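Local coordinates for lipopolysaccharide biosynthesis protein wbpB (Thermus thermophilus, PDB 3O9Z) that binds NAD and 2-oxoglutarate and is a dehydrogenase that probably acts in the biosynthesis of 2,3-diacetamido-2,3-dideoxy-d-mannuronic acid, at residues A[38-41]-A[42-45]; A[292-295]-A[296-299]. All blocks are in the same frame, centred on the assembly; numbering follows the deposited sequence.

Contact 1: residues A[38-41]-A[42-45]. With NAD (nicotinamide-adenine-dinucleotide), chain H.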
# COMPACT_ATOMS: atom_id res chain seq x y z
N THR A 38 -5.34 -2.55 7.46
CA THR A 38 -6.44 -2.42 8.40
C THR A 38 -7.32 -3.66 8.47
O THR A 38 -8.41 -3.62 9.08
CB THR A 38 -7.35 -1.24 8.08
OG1 THR A 38 -7.97 -1.52 6.82
CG2 THR A 38 -6.60 0.06 7.92
N ASN A 39 -6.82 -4.76 7.89
CA ASN A 39 -7.53 -6.02 8.04
C ASN A 39 -7.35 -6.72 9.38
O ASN A 39 -6.70 -7.76 9.48
CB ASN A 39 -7.26 -6.92 6.79
CG ASN A 39 -5.80 -7.31 6.59
OD1 ASN A 39 -5.51 -8.43 6.18
ND2 ASN A 39 -4.90 -6.39 6.78
N VAL A 40 -7.82 -6.05 10.43
CA VAL A 40 -7.49 -6.36 11.81
C VAL A 40 -8.72 -6.63 12.65
O VAL A 40 -8.66 -6.71 13.88
CB VAL A 40 -6.70 -5.20 12.46
CG1 VAL A 40 -5.43 -4.86 11.69
CG2 VAL A 40 -7.59 -3.93 12.61
N GLY A 41 -9.87 -6.82 12.01
CA GLY A 41 -11.12 -7.00 12.78
C GLY A 41 -11.17 -8.07 13.86
O GLY A 41 -11.97 -8.02 14.80
N LEU A 42 -10.28 -9.05 13.77
CA LEU A 42 -10.14 -10.04 14.82
C LEU A 42 -9.89 -9.42 16.19
O LEU A 42 -10.21 -10.03 17.20
CB LEU A 42 -8.98 -11.00 14.53
CG LEU A 42 -9.30 -12.49 14.55
CD1 LEU A 42 -7.97 -13.26 14.65
CD2 LEU A 42 -10.24 -12.87 15.69
N VAL A 43 -9.30 -8.24 16.23
CA VAL A 43 -8.85 -7.64 17.49
C VAL A 43 -10.02 -7.37 18.44
O VAL A 43 -9.87 -7.43 19.67
CB VAL A 43 -8.01 -6.36 17.26
CG1 VAL A 43 -8.85 -5.18 16.71
CG2 VAL A 43 -7.37 -5.87 18.57
N ASP A 44 -11.22 -7.13 17.90
CA ASP A 44 -12.35 -6.87 18.78
C ASP A 44 -12.76 -8.08 19.62
O ASP A 44 -13.37 -7.90 20.66
CB ASP A 44 -13.58 -6.40 17.99
CG ASP A 44 -13.45 -4.98 17.50
OD1 ASP A 44 -12.52 -4.28 17.93
OD2 ASP A 44 -14.29 -4.50 16.70
N SER A 45 -12.41 -9.28 19.19
CA SER A 45 -12.74 -10.46 19.99
C SER A 45 -11.78 -10.61 21.17
O SER A 45 -12.02 -11.46 22.02
CB SER A 45 -12.74 -11.72 19.13
OG SER A 45 -11.43 -11.98 18.66
PA NAD H . -11.02 -6.62 5.60
O1A NAD H . -10.61 -7.40 6.79
O2A NAD H . -10.69 -5.15 5.44
O5B NAD H . -10.38 -7.50 4.44
C5B NAD H . -10.52 -6.97 3.16
C4B NAD H . -9.48 -7.67 2.25
O4B NAD H . -9.67 -7.25 0.87
C3B NAD H . -8.07 -7.16 2.63
O3B NAD H . -7.19 -8.24 2.96
C2B NAD H . -7.62 -6.32 1.41
O2B NAD H . -6.19 -6.29 1.18
C1B NAD H . -8.36 -7.11 0.30
N9A NAD H . -8.45 -6.38 -0.96
C8A NAD H . -8.36 -5.05 -1.23
N7A NAD H . -8.45 -4.90 -2.54
C5A NAD H . -8.56 -6.15 -3.11
C6A NAD H . -8.66 -6.62 -4.46
N6A NAD H . -8.62 -5.77 -5.54
N1A NAD H . -8.74 -7.94 -4.57
C2A NAD H . -8.71 -8.83 -3.60
N3A NAD H . -8.62 -8.45 -2.33
C4A NAD H . -8.59 -7.13 -2.12
O3 NAD H . -12.62 -6.71 5.38
PN NAD H . -13.60 -7.91 5.76
O1N NAD H . -14.28 -7.58 7.07
O2N NAD H . -12.97 -9.24 5.60
O5D NAD H . -14.76 -7.62 4.70
C5D NAD H . -14.61 -8.35 3.50
C4D NAD H . -15.96 -8.36 2.76
O4D NAD H . -16.74 -9.30 3.54
C3D NAD H . -16.75 -7.04 2.66
O3D NAD H . -17.55 -7.08 1.44
C2D NAD H . -17.66 -7.14 3.89
O2D NAD H . -18.89 -6.42 3.75
C1D NAD H . -17.93 -8.65 4.02
N1N NAD H . -18.22 -9.09 5.39
C2N NAD H . -19.25 -9.85 5.57
C3N NAD H . -19.64 -10.36 6.79
C7N NAD H . -20.85 -11.20 6.87
O7N NAD H . -21.36 -11.82 5.91
N7N NAD H . -21.42 -11.25 8.06
C4N NAD H . -18.86 -10.01 7.90
C5N NAD H . -17.72 -9.25 7.65
C6N NAD H . -17.38 -8.77 6.38
O HOH W 1 -8.34 -9.61 11.52

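Contact 2: residues A[292-295]-A[296-299]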
# COMPACT_ATOMS: atom_id res chain seq x y z
N ALA A 292 23.53 -13.81 9.87
CA ALA A 292 24.02 -12.69 9.05
C ALA A 292 25.23 -13.06 8.17
O ALA A 292 25.28 -12.69 6.98
CB ALA A 292 24.36 -11.50 9.96
N LEU A 293 26.14 -13.85 8.73
CA LEU A 293 27.29 -14.37 7.97
C LEU A 293 26.84 -15.11 6.73
O LEU A 293 27.39 -14.96 5.63
CB LEU A 293 28.11 -15.33 8.83
CG LEU A 293 29.02 -14.83 9.95
CD1 LEU A 293 29.60 -15.98 10.76
CD2 LEU A 293 30.12 -13.99 9.27
N LEU A 294 25.80 -15.93 6.92
CA LEU A 294 25.28 -16.76 5.85
C LEU A 294 24.69 -15.99 4.67
O LEU A 294 24.49 -16.56 3.59
CB LEU A 294 24.24 -17.72 6.45
CG LEU A 294 24.82 -18.93 7.19
CD1 LEU A 294 23.71 -19.70 7.94
CD2 LEU A 294 25.54 -19.85 6.17
N ARG A 295 24.37 -14.70 4.83
CA ARG A 295 23.89 -13.95 3.66
C ARG A 295 24.91 -13.75 2.56
O ARG A 295 24.56 -13.61 1.39
CB ARG A 295 23.32 -12.57 4.06
CG ARG A 295 22.19 -12.68 5.04
CD ARG A 295 21.64 -11.33 5.53
NE ARG A 295 20.78 -11.66 6.63
CZ ARG A 295 20.79 -11.08 7.83
NH1 ARG A 295 21.58 -9.99 8.05
NH2 ARG A 295 20.02 -11.52 8.80
N THR A 296 26.18 -13.70 2.94
CA THR A 296 27.21 -13.40 1.96
C THR A 296 28.29 -14.47 1.94
O THR A 296 29.19 -14.41 1.10
CB THR A 296 27.88 -12.05 2.24
OG1 THR A 296 28.31 -12.01 3.60
CG2 THR A 296 26.89 -10.91 1.97
N LEU A 297 28.23 -15.44 2.85
CA LEU A 297 29.27 -16.48 2.82
C LEU A 297 29.27 -17.20 1.46
O LEU A 297 28.25 -17.72 1.01
CB LEU A 297 29.02 -17.48 3.95
CG LEU A 297 30.12 -18.52 4.12
CD1 LEU A 297 31.41 -17.83 4.63
CD2 LEU A 297 29.57 -19.51 5.14
N PRO A 298 30.44 -17.30 0.79
CA PRO A 298 30.47 -18.08 -0.43
C PRO A 298 30.17 -19.55 -0.20
O PRO A 298 30.57 -20.11 0.84
CB PRO A 298 31.91 -17.90 -0.94
CG PRO A 298 32.37 -16.62 -0.30
CD PRO A 298 31.72 -16.62 1.06
N LEU A 299 29.48 -20.14 -1.16
CA LEU A 299 29.27 -21.58 -1.23
C LEU A 299 30.59 -22.33 -1.24
O LEU A 299 31.59 -21.93 -1.87
CB LEU A 299 28.45 -21.96 -2.46
CG LEU A 299 26.96 -21.66 -2.40
CD1 LEU A 299 26.33 -21.76 -3.80
CD2 LEU A 299 26.23 -22.63 -1.46
O HOH W 2 26.75 -10.90 5.56
O HOH W 3 30.06 -13.95 5.60

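Contact 1: residues A[38-41]-A[42-45]
V40 and V43 are joined across the first turn by a backbone bond. The amide of V43 points almost straight at the carbonyl of V40: V43 N to V40 O is 2.9 Å, with an angle of 172° at the hydrogen. The same oxygen is packed by the V43 side chain, whose CG1 stands 3.2 Å from V40 O. A chi1 of 69° tucks CG1 between its own N and C, which turns it toward V40 O. The two valines meet only loosely through their methyls, V40 CG2 to V43 CG1 being 4.5 Å, but W165 of the second subunit packs on both. The next bond, from D44 N to G41 O, is weak at 3.3 Å. The D44 carboxylate turns to the second subunit, with OD2 accepting from the backbone N of G163 and OD1 from the indole NE1 of W165.

The other flank is turned to solvent. L42 and S45 are exposed, and water 1 bridges from N39 O to L42 N, the latter 3.0 Å from the water. Here L42 O takes two donors from one residue: S45 N, and the S45 hydroxyl, which comes in the carbonyl plane with OG to L42 O 2.7 Å, so the serine side chain folds back over its own turn. Ahead of the turn, N39, the centre of an inverse gamma turn, places its CB 3.4 Å from O1A of an NAD whose polar partners include D35, N82 and K103 of the second subunit. Successive i+3 to i backbone bonds, the middle one weak, mark a short 3-10 helix, here in the loop after strand 29-34 of the NAD-binding Rossmann fold, at an interface where one subunit borders the cofactor of another.

Contact 2: residues A[292-295]-A[296-299]
The carbonyl of L293 gathers the backbone of T296 and L297 at the C-terminal end of helix 281-294. L297 N lies 2.9 Å from L293 O, close to the line of the C=O bond, although the hydrogen bond is bent, 134° at the hydrogen. T296 N, at 3.2 Å from L293 O, comes instead from well above the carbonyl plane. CB of L297 packs on this same oxygen, which also accepts from water 3. Water 2 donates to A292 O and sits 2.7 Å from T296 OG1, so this water joins the threonine hydroxyl to the A292 carbonyl. On the apolar side L294 and L297 cross obliquely, CD2 to CD2 4.2 Å.

R295 stretches its side chain back along the helix, laying one face of the guanidinium over A292 CA. Its tip is held by G178 O at NE, L107 O at NH1 and T182 OG1 at NH2, with a cation-pi contact to W108. R207 NH2 binds both L294 O and L297 O. L294 packs on V202 and V204, and L297 on V202, so the turn that leaves helix 281-294 lies against strand 199-207 of the six-stranded sheet.

In the fold
Contact 1 and contact 2 lie on opposite sides of the chain's centre, with their centres 39 Å apart and their nearest atoms about 26 Å apart, so neither touches the other. Contact 1 belongs to the Rossmann domain: the side chain of V40 is about 5 Å from that of the NAD-binding D35 of the same chain, and about 7 Å from a bound NAD distinct from the one beside N39. Contact 2 is more remote from the ligands: the R295 side chain is about 7 Å from that of N82, which binds NAD, about 11 Å from a bound NAD and about 13 Å from 2-oxoglutarate. Only contact 1 takes part in the subunit interface.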